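Local coordinates for protection of telomeres protein 1 (Schizosaccharomyces pombe, PDB 4HIO) that binds single-stranded telomeric DNA carrying the sequence GGTTAC, protects the 3' overhang of the chromosome end and regulates telomerase and telomere length, at residues D30-L35 / R68-D73. The protein carries 1 engineered substitution. Sequence-based numbering, arbitrary orientation.
With nucleotides of chain B.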
ATOM      1  N   ASP A  30      17.441   4.087   6.414  1.00 19.93           N
ATOM      2  CA  ASP A  30      18.091   3.661   7.644  1.00 22.78           C
ATOM      3  C   ASP A  30      17.118   3.578   8.815  1.00 21.71           C
ATOM      4  O   ASP A  30      17.492   3.174   9.911  1.00 24.57           O
ATOM      5  CB  ASP A  30      19.246   4.602   7.988  1.00 28.25           C
ATOM      6  CG  ASP A  30      18.791   6.029   8.200  1.00 30.48           C
ATOM      7  OD1 ASP A  30      17.751   6.414   7.637  1.00 35.27           O
ATOM      8  OD2 ASP A  30      19.480   6.770   8.929  1.00 40.59           O
ATOM      9  N   LYS A  31      15.882   3.990   8.588  1.00 20.00           N
ATOM     10  CA  LYS A  31      14.853   4.062   9.623  1.00 20.34           C
ATOM     11  C   LYS A  31      13.698   3.080   9.378  1.00 17.65           C
ATOM     12  O   LYS A  31      13.178   2.523  10.297  1.00 17.48           O
ATOM     13  CB  LYS A  31      14.290   5.469   9.715  1.00 22.00           C
ATOM     14  CG  LYS A  31      15.277   6.530  10.218  1.00 28.81           C
ATOM     15  CD  LYS A  31      15.778   6.158  11.594  1.00 34.03           C
ATOM     16  CE  LYS A  31      16.887   7.128  12.110  1.00 39.10           C
ATOM     17  NZ  LYS A  31      16.479   8.566  11.973  1.00 39.31           N
ATOM     18  N   ASN A  32      13.309   2.937   8.117  1.00 15.85           N
ATOM     19  CA  ASN A  32      12.161   2.116   7.758  1.00 14.60           C
ATOM     20  C   ASN A  32      12.163   1.670   6.295  1.00 16.79           C
ATOM     21  O   ASN A  32      13.095   1.953   5.547  1.00 14.95           O
ATOM     22  CB  ASN A  32      10.859   2.844   8.094  1.00 15.25           C
ATOM     23  CG  ASN A  32      10.840   4.270   7.583  1.00 17.66           C
ATOM     24  OD1 ASN A  32      11.172   4.533   6.432  1.00 17.17           O
ATOM     25  ND2 ASN A  32      10.448   5.202   8.446  1.00 20.07           N
ATOM     26  N   PHE A  33      11.105   0.966   5.906  1.00 14.48           N
ATOM     27  CA  PHE A  33      10.874   0.585   4.520  1.00 13.72           C
ATOM     28  C   PHE A  33       9.521   1.119   4.067  1.00 13.54           C
ATOM     29  O   PHE A  33       8.505   0.848   4.691  1.00 13.08           O
ATOM     30  CB  PHE A  33      10.894  -0.935   4.389  1.00 11.47           C
ATOM     31  CG  PHE A  33      10.773  -1.432   2.975  1.00 10.04           C
ATOM     32  CD1 PHE A  33      11.611  -0.957   1.984  1.00  9.93           C
ATOM     33  CD2 PHE A  33       9.827  -2.385   2.645  1.00 12.06           C
ATOM     34  CE1 PHE A  33      11.504  -1.419   0.693  1.00 12.26           C
ATOM     35  CE2 PHE A  33       9.717  -2.850   1.358  1.00 12.88           C
ATOM     36  CZ  PHE A  33      10.559  -2.368   0.380  1.00 10.82           C
ATOM     37  N   THR A  34       9.512   1.884   2.984  1.00 12.03           N
ATOM     38  CA  THR A  34       8.293   2.556   2.556  1.00 11.76           C
ATOM     39  C   THR A  34       7.797   1.994   1.233  1.00 13.34           C
ATOM     40  O   THR A  34       8.564   1.847   0.285  1.00 12.33           O
ATOM     41  CB  THR A  34       8.490   4.080   2.455  1.00 11.28           C
ATOM     42  OG1 THR A  34       8.893   4.587   3.734  1.00 13.81           O
ATOM     43  CG2 THR A  34       7.201   4.761   2.043  1.00 15.00           C
ATOM     44  N   LEU A  35       6.501   1.710   1.172  1.00 11.02           N
ATOM     45  CA  LEU A  35       5.858   1.274  -0.051  1.00 11.38           C
ATOM     46  C   LEU A  35       4.829   2.296  -0.476  1.00 14.17           C
ATOM     47  O   LEU A  35       4.216   2.951   0.356  1.00 13.61           O
ATOM     48  CB  LEU A  35       5.122  -0.049   0.162  1.00 12.98           C
ATOM     49  CG  LEU A  35       5.858  -1.263   0.717  1.00 15.31           C
ATOM     50  CD1 LEU A  35       4.855  -2.372   0.973  1.00 19.13           C
ATOM     51  CD2 LEU A  35       6.914  -1.723  -0.253  1.00 14.44           C
ATOM     52  N   ARG A  68       0.801   5.598   0.876  1.00 11.13           N
ATOM     53  CA  ARG A  68       2.069   5.263   1.500  1.00 10.95           C
ATOM     54  C   ARG A  68       1.862   4.246   2.613  1.00 13.71           C
ATOM     55  O   ARG A  68       1.020   4.432   3.488  1.00 13.76           O
ATOM     56  CB  ARG A  68       2.728   6.527   2.060  1.00 14.32           C
ATOM     57  CG  ARG A  68       4.179   6.362   2.469  1.00 13.36           C
ATOM     58  CD  ARG A  68       4.794   7.703   2.821  1.00 20.84           C
ATOM     59  NE  ARG A  68       3.837   8.544   3.525  1.00 31.12           N
ATOM     60  CZ  ARG A  68       3.671   9.843   3.309  1.00 26.67           C
ATOM     61  NH1 ARG A  68       4.406  10.476   2.406  1.00 24.31           N
ATOM     62  NH2 ARG A  68       2.772  10.513   4.009  1.00 29.65           N
ATOM     63  N   CYS A  69       2.638   3.171   2.573  1.00 13.67           N
ATOM     64  CA  CYS A  69       2.743   2.258   3.699  1.00 10.71           C
ATOM     65  C   CYS A  69       4.141   2.295   4.311  1.00 12.45           C
ATOM     66  O   CYS A  69       5.134   2.092   3.622  1.00 13.03           O
ATOM     67  CB  CYS A  69       2.404   0.835   3.258  1.00 13.23           C
ATOM     68  SG  CYS A  69       0.905   0.705   2.266  1.00 15.64           S
ATOM     69  N   ILE A  70       4.211   2.577   5.605  1.00 12.54           N
ATOM     70  CA  ILE A  70       5.487   2.629   6.300  1.00 12.22           C
ATOM     71  C   ILE A  70       5.671   1.386   7.160  1.00 13.49           C
ATOM     72  O   ILE A  70       4.851   1.095   8.019  1.00 12.57           O
ATOM     73  CB  ILE A  70       5.607   3.885   7.174  1.00 14.57           C
ATOM     74  CG1 ILE A  70       5.315   5.136   6.343  1.00 18.60           C
ATOM     75  CG2 ILE A  70       6.989   3.967   7.800  1.00 17.58           C
ATOM     76  CD1 ILE A  70       5.541   6.428   7.081  1.00 22.00           C
ATOM     77  N   LEU A  71       6.756   0.661   6.908  1.00 12.87           N
ATOM     78  CA  LEU A  71       7.038  -0.591   7.598  1.00 12.71           C
ATOM     79  C   LEU A  71       8.203  -0.429   8.565  1.00 14.10           C
ATOM     80  O   LEU A  71       9.296  -0.046   8.164  1.00 11.51           O
ATOM     81  CB  LEU A  71       7.357  -1.692   6.587  1.00 13.04           C
ATOM     82  CG  LEU A  71       6.189  -2.332   5.836  1.00 12.51           C
ATOM     83  CD1 LEU A  71       5.327  -1.268   5.184  1.00 11.94           C
ATOM     84  CD2 LEU A  71       6.696  -3.319   4.798  1.00 14.13           C
ATOM     85  N   TRP A  72       7.954  -0.730   9.836  1.00 12.37           N
ATOM     86  CA  TRP A  72       8.958  -0.613  10.877  1.00 16.23           C
ATOM     87  C   TRP A  72       9.431  -1.974  11.360  1.00 15.90           C
ATOM     88  O   TRP A  72       8.714  -2.966  11.266  1.00 15.28           O
ATOM     89  CB  TRP A  72       8.394   0.147  12.078  1.00 16.83           C
ATOM     90  CG  TRP A  72       8.011   1.555  11.812  1.00 17.68           C
ATOM     91  CD1 TRP A  72       6.755   2.032  11.595  1.00 20.11           C
ATOM     92  CD2 TRP A  72       8.885   2.687  11.757  1.00 20.99           C
ATOM     93  NE1 TRP A  72       6.790   3.385  11.398  1.00 21.83           N
ATOM     94  CE2 TRP A  72       8.087   3.816  11.496  1.00 22.57           C
ATOM     95  CE3 TRP A  72      10.266   2.855  11.904  1.00 19.70           C
ATOM     96  CZ2 TRP A  72       8.621   5.093  11.373  1.00 25.55           C
ATOM     97  CZ3 TRP A  72      10.792   4.124  11.783  1.00 24.37           C
ATOM     98  CH2 TRP A  72       9.972   5.226  11.518  1.00 26.41           C
ATOM     99  N   ASP A  73      10.641  -1.998  11.902  1.00 16.64           N
ATOM    100  CA  ASP A  73      11.125  -3.152  12.635  1.00 13.57           C
ATOM    101  C   ASP A  73      11.038  -4.457  11.852  1.00 16.14           C
ATOM    102  O   ASP A  73      11.590  -4.568  10.769  1.00 13.84           O
ATOM    103  CB  ASP A  73      10.370  -3.257  13.958  1.00 16.42           C
ATOM    104  CG  ASP A  73      10.521  -2.010  14.801  1.00 19.90           C
ATOM    105  OD1 ASP A  73      11.601  -1.396  14.737  1.00 22.12           O
ATOM    106  OD2 ASP A  73       9.568  -1.634  15.513  1.00 21.52           O
TER
ATOM    107  O5'  DG B   1       7.165  10.428  16.487  1.00 48.99           O
ATOM    108  C5'  DG B   1       7.277   9.049  16.117  1.00 40.48           C
ATOM    109  C4'  DG B   1       8.725   8.590  16.017  1.00 40.91           C
ATOM    110  O4'  DG B   1       8.810   7.197  16.420  1.00 33.72           O
ATOM    111  C3'  DG B   1       9.316   8.644  14.612  1.00 37.86           C
ATOM    112  O3'  DG B   1      10.732   8.813  14.638  1.00 46.27           O
ATOM    113  C2'  DG B   1       8.944   7.269  14.079  1.00 35.77           C
ATOM    114  C1'  DG B   1       9.161   6.397  15.309  1.00 34.44           C
ATOM    115  N9   DG B   1       8.343   5.186  15.292  1.00 30.63           N
ATOM    116  C8   DG B   1       6.974   5.114  15.276  1.00 26.47           C
ATOM    117  N7   DG B   1       6.515   3.897  15.257  1.00 27.58           N
ATOM    118  C5   DG B   1       7.652   3.106  15.256  1.00 23.64           C
ATOM    119  C6   DG B   1       7.787   1.696  15.238  1.00 22.94           C
ATOM    120  O6   DG B   1       6.899   0.839  15.223  1.00 21.41           O
ATOM    121  N1   DG B   1       9.120   1.308  15.243  1.00 19.05           N
ATOM    122  C2   DG B   1      10.188   2.169  15.264  1.00 23.95           C
ATOM    123  N2   DG B   1      11.403   1.610  15.263  1.00 28.02           N
ATOM    124  N3   DG B   1      10.076   3.485  15.280  1.00 24.29           N
ATOM    125  C4   DG B   1       8.785   3.883  15.276  1.00 24.42           C
ATOM    126  P    DG B   2      11.490   9.571  13.446  1.00 54.18           P
ATOM    127  OP1  DG B   2      12.943   9.347  13.569  1.00 46.45           O
ATOM    128  OP2  DG B   2      10.957  10.949  13.393  1.00 45.70           O
ATOM    129  O5'  DG B   2      10.989   8.778  12.150  1.00 41.65           O
ATOM    130  C5'  DG B   2      11.922   8.371  11.151  1.00 37.51           C
ATOM    131  C4'  DG B   2      11.649   9.066   9.831  1.00 39.82           C
ATOM    132  O4'  DG B   2      10.399   8.571   9.285  1.00 35.26           O
ATOM    133  C3'  DG B   2      11.477  10.570   9.992  1.00 42.27           C
ATOM    134  O3'  DG B   2      11.899  11.304   8.854  1.00 44.88           O
ATOM    135  C2'  DG B   2       9.977  10.707  10.188  1.00 41.25           C
ATOM    136  C1'  DG B   2       9.418   9.587   9.326  1.00 35.50           C
ATOM    137  N9   DG B   2       8.184   9.087   9.916  1.00 31.35           N
ATOM    138  C8   DG B   2       8.043   8.552  11.167  1.00 32.11           C
ATOM    139  N7   DG B   2       6.825   8.203  11.450  1.00 31.99           N
ATOM    140  C5   DG B   2       6.104   8.536  10.314  1.00 25.65           C
ATOM    141  C6   DG B   2       4.727   8.389  10.034  1.00 27.35           C
ATOM    142  O6   DG B   2       3.841   7.917  10.756  1.00 20.84           O
ATOM    143  N1   DG B   2       4.412   8.857   8.764  1.00 25.52           N
ATOM    144  C2   DG B   2       5.309   9.397   7.875  1.00 26.55           C
ATOM    145  N2   DG B   2       4.811   9.790   6.696  1.00 23.94           N
ATOM    146  N3   DG B   2       6.602   9.540   8.126  1.00 29.04           N
ATOM    147  C4   DG B   2       6.927   9.089   9.359  1.00 30.47           C
ATOM    148  P    DA B   5       5.882  15.586  -1.410  1.00 36.76           P
ATOM    149  OP1  DA B   5       6.415  16.512  -2.432  1.00 35.72           O
ATOM    150  OP2  DA B   5       4.563  15.853  -0.815  1.00 33.44           O
ATOM    151  O5'  DA B   5       5.903  14.109  -2.010  1.00 31.20           O
ATOM    152  C5'  DA B   5       7.127  13.411  -2.173  1.00 27.00           C
ATOM    153  C4'  DA B   5       6.954  12.339  -3.231  1.00 20.71           C
ATOM    154  O4'  DA B   5       6.083  11.311  -2.717  1.00 20.37           O
ATOM    155  C3'  DA B   5       6.246  12.812  -4.491  1.00 20.26           C
ATOM    156  O3'  DA B   5       6.498  11.939  -5.569  1.00 17.74           O
ATOM    157  C2'  DA B   5       4.782  12.756  -4.077  1.00 23.38           C
ATOM    158  C1'  DA B   5       4.748  11.584  -3.102  1.00 26.33           C
ATOM    159  N9   DA B   5       3.994  11.890  -1.891  1.00 30.26           N
ATOM    160  C8   DA B   5       4.058  13.038  -1.154  1.00 29.69           C
ATOM    161  N7   DA B   5       3.273  13.046  -0.107  1.00 32.52           N
ATOM    162  C5   DA B   5       2.654  11.805  -0.163  1.00 28.91           C
ATOM    163  C6   DA B   5       1.699  11.186   0.662  1.00 30.49           C
ATOM    164  N6   DA B   5       1.184  11.750   1.753  1.00 29.49           N
ATOM    165  N1   DA B   5       1.293   9.950   0.319  1.00 29.07           N
ATOM    166  C2   DA B   5       1.808   9.384  -0.773  1.00 26.17           C
ATOM    167  N3   DA B   5       2.699   9.864  -1.629  1.00 26.57           N
ATOM    168  C4   DA B   5       3.086  11.087  -1.257  1.00 21.95           C
TER
HETATM  169  O   HOH W   1      12.510  -0.067  10.887  1.00 18.48           O
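In the OB-fold of this single-stranded-DNA-binding domain, the neighbouring antiparallel strands 33-38 and 67-71 run side by side and carry part of the DNA-binding face. Phe33 and Leu71 form one hydrogen-bonded pair, Leu35 and Cys69 the next; the bond from Cys69 N to Leu35 O is 2.7 Å long and nearly straight. Between them lies the non-hydrogen-bonded pair Thr34 and Ile70. Phe33, Leu35, Cys69 and Leu71 share the face turned away from the DNA, where Leu71 CD2 meets the edge of the Phe33 ring and helix 74-79 packs against both residues.

On the DNA side, Trp72 is held between protein and base. The guanine of DG1 of chain B lies over the centre of one indole face, with its C4 3.6 Å above the plane. Over the opposite face, Asn32 CB makes a CH-pi contact, 4.0 Å from the centroid of the six-membered ring of Trp72; chi1 of 49° carries the amide along that face, steeply turned to the indole, with ND2 over the rim, 3.1 Å from Trp72 CH2. With an alanine at Trp72 the guanine would probably lose its stacking partner and Asn32 the surface it rests on. Asp73 reads the same guanine, OD2 taking N1 of DG1 at 3.0 Å and OD1 taking N2 at 3.1 Å, while a water joins Lys31 O to Asp73 N.

Further along, Ile70 CD1 abuts the base of DG2 of chain B. Thr34 CG2 touches Arg68 CG at 3.4 Å; beyond it the guanidinium lies between DA5 and DG2 of chain B, and its NH2 forms salt bridges with Glu105 and Asp99. Aromatic stacking and hydrogen bonds to base edges along one face of the strands are how OB-folds bind single-stranded DNA.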